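PDB 3V7B: DUF2020 domain-containing protein from Corynebacterium diphtheriae, which is of unknown function but folds as a compact alpha+beta domain built on one antiparallel sheet, consistent with membership of the Mog1p/PsbP clan. Local coordinates for residues V36-Q47 with V59-A69; V86-E96 with S105-V116. All coordinates share one frame; numbering follows the deposited sequence.

Interaction 1: residues V36-Q47 with V59-A69; sequences VADTNGQRMTGQ and VFWSYPEAPQA. With EDO (1,2-ethanediol), chain C.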
# COMPACT_ATOMS: atom_id res chain seq x y z
N VAL A 36 -4.38 -9.76 7.52
CA VAL A 36 -4.78 -9.19 6.28
C VAL A 36 -5.99 -9.88 5.66
O VAL A 36 -6.92 -9.20 5.17
CB VAL A 36 -3.65 -9.19 5.25
CG1 VAL A 36 -4.17 -8.81 3.87
CG2 VAL A 36 -2.52 -8.26 5.71
N ALA A 37 -6.03 -11.22 5.73
CA ALA A 37 -7.21 -11.96 5.19
C ALA A 37 -8.46 -11.57 5.94
O ALA A 37 -9.52 -11.25 5.33
CB ALA A 37 -7.00 -13.47 5.17
N ASP A 38 -8.36 -11.47 7.27
CA ASP A 38 -9.53 -11.07 8.10
C ASP A 38 -9.97 -9.64 7.88
O ASP A 38 -11.16 -9.37 7.79
CB ASP A 38 -9.24 -11.32 9.58
CG ASP A 38 -9.30 -12.80 9.93
OD1 ASP A 38 -10.10 -13.52 9.30
OD2 ASP A 38 -8.55 -13.29 10.81
N THR A 39 -9.02 -8.73 7.83
CA THR A 39 -9.27 -7.26 7.61
C THR A 39 -9.84 -6.97 6.24
O THR A 39 -10.91 -6.35 6.12
CB THR A 39 -7.98 -6.44 7.79
OG1 THR A 39 -7.44 -6.74 9.08
CG2 THR A 39 -8.31 -4.88 7.67
N ASN A 40 -9.16 -7.50 5.21
CA ASN A 40 -9.61 -7.27 3.80
C ASN A 40 -10.84 -8.15 3.45
O ASN A 40 -11.76 -7.68 2.83
CB ASN A 40 -8.50 -7.46 2.81
CG ASN A 40 -8.74 -6.72 1.51
OD1 ASN A 40 -8.74 -7.30 0.43
ND2 ASN A 40 -8.83 -5.44 1.60
N GLY A 41 -10.86 -9.40 3.90
CA GLY A 41 -12.10 -10.16 3.83
C GLY A 41 -12.14 -11.32 2.88
O GLY A 41 -13.20 -11.97 2.78
N GLN A 42 -11.02 -11.65 2.25
CA GLN A 42 -10.98 -12.77 1.32
C GLN A 42 -9.90 -13.73 1.71
O GLN A 42 -8.81 -13.32 2.17
CB GLN A 42 -10.72 -12.32 -0.11
CG GLN A 42 -11.80 -11.40 -0.65
CD GLN A 42 -11.54 -10.99 -2.11
OE1 GLN A 42 -10.40 -10.85 -2.55
NE2 GLN A 42 -12.61 -10.87 -2.87
N ARG A 43 -10.17 -15.03 1.54
CA ARG A 43 -9.15 -16.02 1.76
C ARG A 43 -7.87 -15.85 0.92
O ARG A 43 -7.94 -15.49 -0.25
CB ARG A 43 -9.73 -17.42 1.56
CG ARG A 43 -10.85 -17.69 2.56
CD ARG A 43 -11.54 -18.99 2.23
NE ARG A 43 -12.70 -19.30 3.08
CZ ARG A 43 -13.94 -18.83 2.88
NH1 ARG A 43 -14.21 -17.98 1.88
NH2 ARG A 43 -14.95 -19.19 3.66
N MSE A 44 -6.72 -16.16 1.52
CA MSE A 44 -5.41 -16.04 0.86
C MSE A 44 -5.08 -17.23 -0.05
O MSE A 44 -5.11 -18.42 0.38
CB MSE A 44 -4.27 -15.91 1.90
CG MSE A 44 -2.96 -15.24 1.36
SE MSE A 44 -3.17 -13.32 1.15
CE MSE A 44 -3.45 -12.81 2.97
N THR A 45 -4.74 -16.91 -1.28
CA THR A 45 -4.15 -17.86 -2.20
C THR A 45 -2.63 -17.81 -2.14
O THR A 45 -1.97 -18.82 -2.29
CB THR A 45 -4.56 -17.57 -3.65
OG1 THR A 45 -5.96 -17.82 -3.79
CG2 THR A 45 -3.86 -18.53 -4.56
N GLY A 46 -2.08 -16.63 -2.00
CA GLY A 46 -0.63 -16.49 -1.99
C GLY A 46 -0.27 -15.04 -1.77
O GLY A 46 -1.18 -14.17 -1.73
N GLN A 47 1.04 -14.78 -1.67
CA GLN A 47 1.52 -13.43 -1.41
C GLN A 47 2.96 -13.31 -1.80
O GLN A 47 3.61 -14.29 -1.91
CB GLN A 47 1.33 -13.06 0.05
CG GLN A 47 2.24 -13.78 1.02
CD GLN A 47 1.74 -13.59 2.43
OE1 GLN A 47 1.09 -14.47 2.97
NE2 GLN A 47 1.99 -12.43 3.01
N VAL A 59 2.33 -7.82 -1.54
CA VAL A 59 1.10 -8.02 -2.35
C VAL A 59 0.41 -9.32 -1.96
O VAL A 59 1.07 -10.33 -1.72
CB VAL A 59 1.44 -8.11 -3.80
CG1 VAL A 59 0.13 -8.13 -4.64
CG2 VAL A 59 2.31 -6.92 -4.22
N PHE A 60 -0.92 -9.25 -1.84
CA PHE A 60 -1.68 -10.31 -1.30
C PHE A 60 -2.80 -10.66 -2.28
O PHE A 60 -3.60 -9.82 -2.67
CB PHE A 60 -2.30 -9.98 0.06
CG PHE A 60 -1.36 -9.40 1.09
CD1 PHE A 60 -0.68 -10.21 1.98
CD2 PHE A 60 -1.09 -8.03 1.11
CE1 PHE A 60 0.13 -9.69 2.97
CE2 PHE A 60 -0.18 -7.52 2.05
CZ PHE A 60 0.42 -8.36 2.98
N TRP A 61 -2.84 -11.94 -2.62
CA TRP A 61 -3.79 -12.49 -3.56
C TRP A 61 -4.80 -13.42 -2.94
O TRP A 61 -4.47 -14.22 -2.08
CB TRP A 61 -3.07 -13.30 -4.64
CG TRP A 61 -2.47 -12.44 -5.72
CD1 TRP A 61 -3.06 -11.98 -6.92
CD2 TRP A 61 -1.11 -12.02 -5.76
NE1 TRP A 61 -2.17 -11.26 -7.66
CE2 TRP A 61 -0.94 -11.27 -7.00
CE3 TRP A 61 -0.03 -12.16 -4.88
CZ2 TRP A 61 0.24 -10.66 -7.30
CZ3 TRP A 61 1.17 -11.56 -5.23
CH2 TRP A 61 1.29 -10.83 -6.41
N SER A 62 -6.03 -13.31 -3.42
CA SER A 62 -7.08 -14.31 -3.22
C SER A 62 -7.39 -14.94 -4.57
O SER A 62 -6.53 -14.98 -5.45
CB SER A 62 -8.33 -13.69 -2.65
OG SER A 62 -9.24 -14.69 -2.17
N TYR A 63 -8.62 -15.41 -4.79
CA TYR A 63 -8.90 -16.10 -6.02
C TYR A 63 -8.87 -15.22 -7.31
O TYR A 63 -8.51 -15.72 -8.38
CB TYR A 63 -10.23 -16.86 -5.91
CG TYR A 63 -11.45 -15.97 -5.71
CD1 TYR A 63 -12.14 -15.42 -6.83
CD2 TYR A 63 -11.92 -15.66 -4.44
CE1 TYR A 63 -13.26 -14.59 -6.66
CE2 TYR A 63 -13.02 -14.84 -4.27
CZ TYR A 63 -13.67 -14.31 -5.38
OH TYR A 63 -14.74 -13.47 -5.20
N PRO A 64 -9.22 -13.93 -7.23
CA PRO A 64 -9.12 -13.16 -8.50
C PRO A 64 -7.71 -13.05 -9.06
O PRO A 64 -6.70 -13.23 -8.35
CB PRO A 64 -9.63 -11.76 -8.11
CG PRO A 64 -10.46 -11.98 -6.91
CD PRO A 64 -9.81 -13.12 -6.16
N GLU A 65 -7.60 -12.70 -10.33
CA GLU A 65 -6.29 -12.43 -10.92
C GLU A 65 -5.61 -11.19 -10.25
O GLU A 65 -4.39 -11.23 -9.83
CB GLU A 65 -6.48 -12.22 -12.43
CG GLU A 65 -7.08 -13.43 -13.15
CD GLU A 65 -6.01 -14.42 -13.58
OE1 GLU A 65 -5.06 -14.66 -12.80
OE2 GLU A 65 -6.13 -14.98 -14.70
N ALA A 66 -6.36 -10.11 -10.14
CA ALA A 66 -5.91 -8.88 -9.49
C ALA A 66 -5.74 -9.12 -7.96
O ALA A 66 -6.58 -9.73 -7.32
CB ALA A 66 -6.93 -7.75 -9.75
N PRO A 67 -4.67 -8.60 -7.38
CA PRO A 67 -4.51 -8.86 -5.94
C PRO A 67 -5.67 -8.37 -5.07
O PRO A 67 -6.38 -7.42 -5.46
CB PRO A 67 -3.20 -8.13 -5.60
CG PRO A 67 -2.75 -7.46 -6.81
CD PRO A 67 -3.53 -7.90 -7.99
N GLN A 68 -5.84 -8.95 -3.89
CA GLN A 68 -6.87 -8.44 -2.97
C GLN A 68 -6.36 -7.15 -2.27
O GLN A 68 -7.15 -6.29 -1.92
CB GLN A 68 -7.38 -9.49 -1.97
CG GLN A 68 -6.40 -9.88 -0.84
CD GLN A 68 -7.15 -10.66 0.23
OE1 GLN A 68 -8.13 -10.18 0.78
NE2 GLN A 68 -6.77 -11.91 0.44
N ALA A 69 -5.07 -7.05 -2.03
CA ALA A 69 -4.49 -5.87 -1.37
C ALA A 69 -3.04 -5.74 -1.80
O ALA A 69 -2.28 -6.72 -1.96
CB ALA A 69 -4.58 -5.97 0.16
C1 EDO C . -6.41 -4.23 -6.20
O1 EDO C . -6.06 -5.34 -7.05
C2 EDO C . -5.41 -4.17 -5.03
O2 EDO C . -4.01 -4.07 -5.37

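Interaction 2: residues V86-E96 with S105-V116; sequences VDWAAPIDTTE and SGGRAGHEEGAV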
# COMPACT_ATOMS: atom_id res chain seq x y z
N VAL A 86 1.62 10.26 -3.60
CA VAL A 86 0.35 10.29 -2.95
C VAL A 86 -0.76 10.87 -3.88
O VAL A 86 -1.84 10.31 -3.96
CB VAL A 86 0.44 11.02 -1.60
CG1 VAL A 86 -0.95 11.29 -1.07
CG2 VAL A 86 1.26 10.24 -0.56
N ASP A 87 -0.46 11.97 -4.59
CA ASP A 87 -1.41 12.59 -5.49
C ASP A 87 -1.66 11.71 -6.70
O ASP A 87 -2.76 11.71 -7.26
CB ASP A 87 -0.89 13.98 -5.96
CG ASP A 87 -0.90 15.00 -4.88
OD1 ASP A 87 -1.33 14.67 -3.72
OD2 ASP A 87 -0.52 16.16 -5.19
N TRP A 88 -0.68 10.93 -7.12
CA TRP A 88 -0.92 9.97 -8.21
C TRP A 88 -1.86 8.85 -7.78
O TRP A 88 -2.87 8.60 -8.47
CB TRP A 88 0.41 9.45 -8.68
CG TRP A 88 0.39 8.14 -9.40
CD1 TRP A 88 -0.02 7.88 -10.71
CD2 TRP A 88 0.81 6.82 -8.86
NE1 TRP A 88 0.08 6.52 -11.00
CE2 TRP A 88 0.59 5.84 -9.94
CE3 TRP A 88 1.34 6.39 -7.64
CZ2 TRP A 88 0.89 4.49 -9.77
CZ3 TRP A 88 1.61 5.04 -7.48
CH2 TRP A 88 1.40 4.12 -8.52
N ALA A 89 -1.61 8.28 -6.59
CA ALA A 89 -2.41 7.14 -6.08
C ALA A 89 -3.83 7.57 -5.68
O ALA A 89 -4.77 6.82 -5.85
CB ALA A 89 -1.73 6.48 -4.91
N ALA A 90 -3.94 8.81 -5.16
CA ALA A 90 -5.17 9.37 -4.56
C ALA A 90 -5.36 10.78 -5.09
O ALA A 90 -5.01 11.73 -4.42
CB ALA A 90 -5.17 9.31 -3.01
N PRO A 91 -5.94 10.90 -6.30
CA PRO A 91 -5.99 12.26 -6.94
C PRO A 91 -6.84 13.24 -6.14
O PRO A 91 -7.87 12.86 -5.57
CB PRO A 91 -6.60 11.98 -8.33
CG PRO A 91 -6.28 10.53 -8.61
CD PRO A 91 -6.28 9.82 -7.25
N ILE A 92 -6.45 14.51 -6.23
CA ILE A 92 -6.94 15.59 -5.38
C ILE A 92 -8.42 15.71 -5.64
O ILE A 92 -9.15 15.86 -4.67
CB ILE A 92 -6.27 16.94 -5.71
CG1 ILE A 92 -4.79 16.97 -5.31
CG2 ILE A 92 -6.96 18.09 -4.97
CD1 ILE A 92 -4.56 16.73 -3.84
N ASP A 93 -8.87 15.54 -6.87
CA ASP A 93 -10.31 15.73 -7.13
C ASP A 93 -11.21 14.55 -7.05
O ASP A 93 -12.42 14.66 -7.33
CB ASP A 93 -10.50 16.40 -8.49
CG ASP A 93 -9.92 15.61 -9.64
OD1 ASP A 93 -9.71 14.39 -9.45
OD2 ASP A 93 -9.66 16.23 -10.71
N THR A 94 -10.67 13.39 -6.69
CA THR A 94 -11.44 12.17 -6.68
C THR A 94 -11.37 11.45 -5.35
O THR A 94 -11.91 10.37 -5.22
CB THR A 94 -11.01 11.17 -7.82
OG1 THR A 94 -9.61 10.80 -7.68
CG2 THR A 94 -11.29 11.73 -9.17
N THR A 95 -10.66 12.01 -4.37
CA THR A 95 -10.51 11.37 -3.11
C THR A 95 -10.73 12.39 -2.01
O THR A 95 -10.67 13.63 -2.26
CB THR A 95 -9.09 10.71 -2.97
OG1 THR A 95 -8.09 11.73 -2.95
CG2 THR A 95 -8.84 9.67 -4.18
N GLU A 96 -10.90 11.87 -0.78
CA GLU A 96 -11.10 12.71 0.40
C GLU A 96 -9.86 12.69 1.26
O GLU A 96 -8.94 11.84 1.07
CB GLU A 96 -12.38 12.31 1.17
CG GLU A 96 -12.36 10.89 1.65
CD GLU A 96 -13.51 10.46 2.52
OE1 GLU A 96 -14.48 11.20 2.69
OE2 GLU A 96 -13.41 9.33 3.03
N SER A 105 -0.44 12.67 5.79
CA SER A 105 -1.42 13.40 4.97
C SER A 105 -1.52 12.83 3.58
O SER A 105 -0.55 12.56 2.95
CB SER A 105 -0.96 14.85 4.81
OG SER A 105 -2.03 15.68 4.36
N GLY A 106 -2.70 12.77 3.04
CA GLY A 106 -2.85 12.30 1.69
C GLY A 106 -4.36 12.18 1.40
O GLY A 106 -5.10 13.07 1.81
N GLY A 107 -4.77 11.07 0.80
CA GLY A 107 -6.19 10.86 0.36
C GLY A 107 -6.64 9.41 0.45
O GLY A 107 -5.83 8.48 0.56
N ARG A 108 -7.95 9.22 0.35
CA ARG A 108 -8.56 7.93 0.49
C ARG A 108 -9.89 7.96 -0.27
O ARG A 108 -10.48 9.04 -0.46
CB ARG A 108 -8.80 7.57 1.98
CG ARG A 108 -9.59 8.59 2.75
CD ARG A 108 -10.00 8.13 4.13
NE ARG A 108 -10.69 9.23 4.82
CZ ARG A 108 -11.39 9.11 5.96
NH1 ARG A 108 -11.45 7.93 6.58
NH2 ARG A 108 -12.00 10.18 6.50
N ALA A 109 -10.32 6.80 -0.73
CA ALA A 109 -11.52 6.65 -1.56
C ALA A 109 -11.84 5.15 -1.58
O ALA A 109 -10.90 4.28 -1.58
CB ALA A 109 -11.28 7.13 -2.99
N GLY A 110 -13.14 4.83 -1.53
CA GLY A 110 -13.59 3.46 -1.64
C GLY A 110 -14.74 3.45 -2.65
O GLY A 110 -15.69 4.18 -2.45
N HIS A 111 -14.63 2.72 -3.76
CA HIS A 111 -15.71 2.66 -4.81
C HIS A 111 -15.96 1.23 -5.23
O HIS A 111 -15.40 0.30 -4.66
CB HIS A 111 -15.31 3.47 -6.04
CG HIS A 111 -14.93 4.89 -5.75
ND1 HIS A 111 -15.78 5.77 -5.15
CD2 HIS A 111 -13.75 5.58 -6.01
CE1 HIS A 111 -15.16 6.96 -5.02
NE2 HIS A 111 -13.91 6.85 -5.55
N GLU A 112 -16.78 1.01 -6.27
CA GLU A 112 -17.05 -0.35 -6.76
C GLU A 112 -15.77 -1.06 -7.26
O GLU A 112 -15.63 -2.29 -7.14
CB GLU A 112 -18.18 -0.32 -7.83
CG GLU A 112 -18.41 1.05 -8.51
CD GLU A 112 -19.14 2.08 -7.64
OE1 GLU A 112 -18.57 3.18 -7.42
OE2 GLU A 112 -20.26 1.79 -7.16
N GLU A 113 -14.81 -0.26 -7.75
CA GLU A 113 -13.52 -0.73 -8.37
C GLU A 113 -12.43 -1.12 -7.35
O GLU A 113 -11.39 -1.69 -7.75
CB GLU A 113 -12.89 0.40 -9.22
CG GLU A 113 -13.57 0.71 -10.55
CD GLU A 113 -14.94 1.31 -10.36
OE1 GLU A 113 -15.08 2.23 -9.50
OE2 GLU A 113 -15.87 0.82 -11.05
N GLY A 114 -12.67 -0.80 -6.08
CA GLY A 114 -11.69 -0.97 -5.02
C GLY A 114 -11.47 0.30 -4.20
O GLY A 114 -12.22 1.28 -4.32
N ALA A 115 -10.40 0.30 -3.38
CA ALA A 115 -10.20 1.35 -2.44
C ALA A 115 -8.74 1.70 -2.48
O ALA A 115 -7.93 0.86 -2.78
CB ALA A 115 -10.60 0.90 -1.02
N VAL A 116 -8.42 2.90 -2.03
CA VAL A 116 -7.04 3.35 -1.87
C VAL A 116 -6.90 4.20 -0.60
O VAL A 116 -7.84 4.87 -0.15
CB VAL A 116 -6.55 4.16 -3.10
CG1 VAL A 116 -7.39 5.46 -3.26
CG2 VAL A 116 -5.00 4.34 -3.10

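Interaction 1: residues V36-Q47 with V59-A69
Gln-68, just before strand 69-75, reaches to the turn that leads out of helix 33-40, and it illustrates how one amide can tie the connection between helix 33-40 and strand 46-50 to the start of another strand. Its CB lies 3.4 Å from Gln-42 OE1, an oxygen that takes its own hydrogen bond from Asn-131. CG starts between the backbone N and the carbonyl carbon (chi1 72°), and the extended chain beyond it runs past the side chain of Asn-40. NE2 gives a nearly straight bond (162° at the hydrogen) to Gln-42 O, 3.0 Å away; the acceptor lies close to the plane of the Gln-68 amide, but the donor stands well above the carbonyl plane of Gln-42.

One residue after Gln-42, Arg-43 O accepts from Ser-62 OG over a very short 2.5 Å. Thr-45 N then bonds Trp-61 O at 2.8 Å, and Gly-46 N adds a weak bond to the same oxygen: Thr-45 and Gly-46 together facing Trp-61 form a classic beta bulge. The antiparallel hairpin continues with Trp-61 N to Gly-46 O.

Phe-60 carries the apolar side. Val-36 CG1 sits over one ring face, 15° off the normal, as a CH-pi contact. Met-44, a selenomethionine, brings SE to 3.6 Å from Phe-60 CB and lies at the ring edge in a Met-aromatic contact. Gln-47 NE2 approaches Phe-60 CE1 at 3.3 Å, its OE1 being bonded to Ser-33.

The chemistry is thus divided: amide and hydroxyl donors satisfy the carbonyls of Gln-42 and Arg-43, while Val-36 and the selenomethionine, with the Gln-47 amide alongside, pack against the buried ring.

Interaction 2: residues V86-E96 with S105-V116
Glu-96 and Arg-108 form an antiparallel hydrogen-bonded pair, which adds strand 96-98 to the edge of the sheet beside strand 105-111 after the chain has come down helix 79-89. Both backbone bonds of the pair measure 2.9 Å, Glu-96 N to Arg-108 O and Arg-108 N to Glu-96 O. Gly-107 CA adds a CA-H...O contact to Glu-96 O at 3.0 Å. Within the connection, Thr-95 OG1 turns back to bond Pro-91 O, which also accepts from Thr-94 N on the opposite face of its plane.

Packing contacts seat the helix end on the sheet. Val-86 CG1, set anti to the backbone N (chi1 168°), presses on Gly-106 CA at a tight 3.5 Å. Further on, Ala-90 CB packs on the backbone at Gly-107 O, and Ala-89 CB touches Val-116 CG2. The glycine backbone at Gly-106 and Gly-107 lets Val-86 and Ala-90 come this close to strand 105-111. Thr-95 CG2 packs on Ala-109 CB at 3.7 Å.

Charge completes the contact. Arg-108 has its NH1 paired with Glu-139 and its NE bonded to Pro-97 O; Glu-96 forms a salt bridge of charges alone, its OE2 lying over one face of the guanidinium, 3.3 Å from Arg-108 NE, with no N-H pointing at it.

Overall arrangement
The two contacts illustrate how a single antiparallel sheet can be finished at both edges. Interaction 1 involves the hairpin 46-50/57-61, with 46-50 outermost on one side; interaction 2 involves strand 96-98, outermost on the other, and its neighbour 105-111. Their centres lie about 20 Å apart and their nearest atoms about 7 Å, without touching. Along the chain they come in series, interaction 1 closing before interaction 2 opens. Each joins the end of a helix, 33-40 or 79-89, to nearby strands. Helix 135-149 reaches both: Met-141 meets Val-36 and Ala-69, and Glu-139 pairs with Arg-108. The one sheet and this last helix thus connect the regions at the two edges of the sheet.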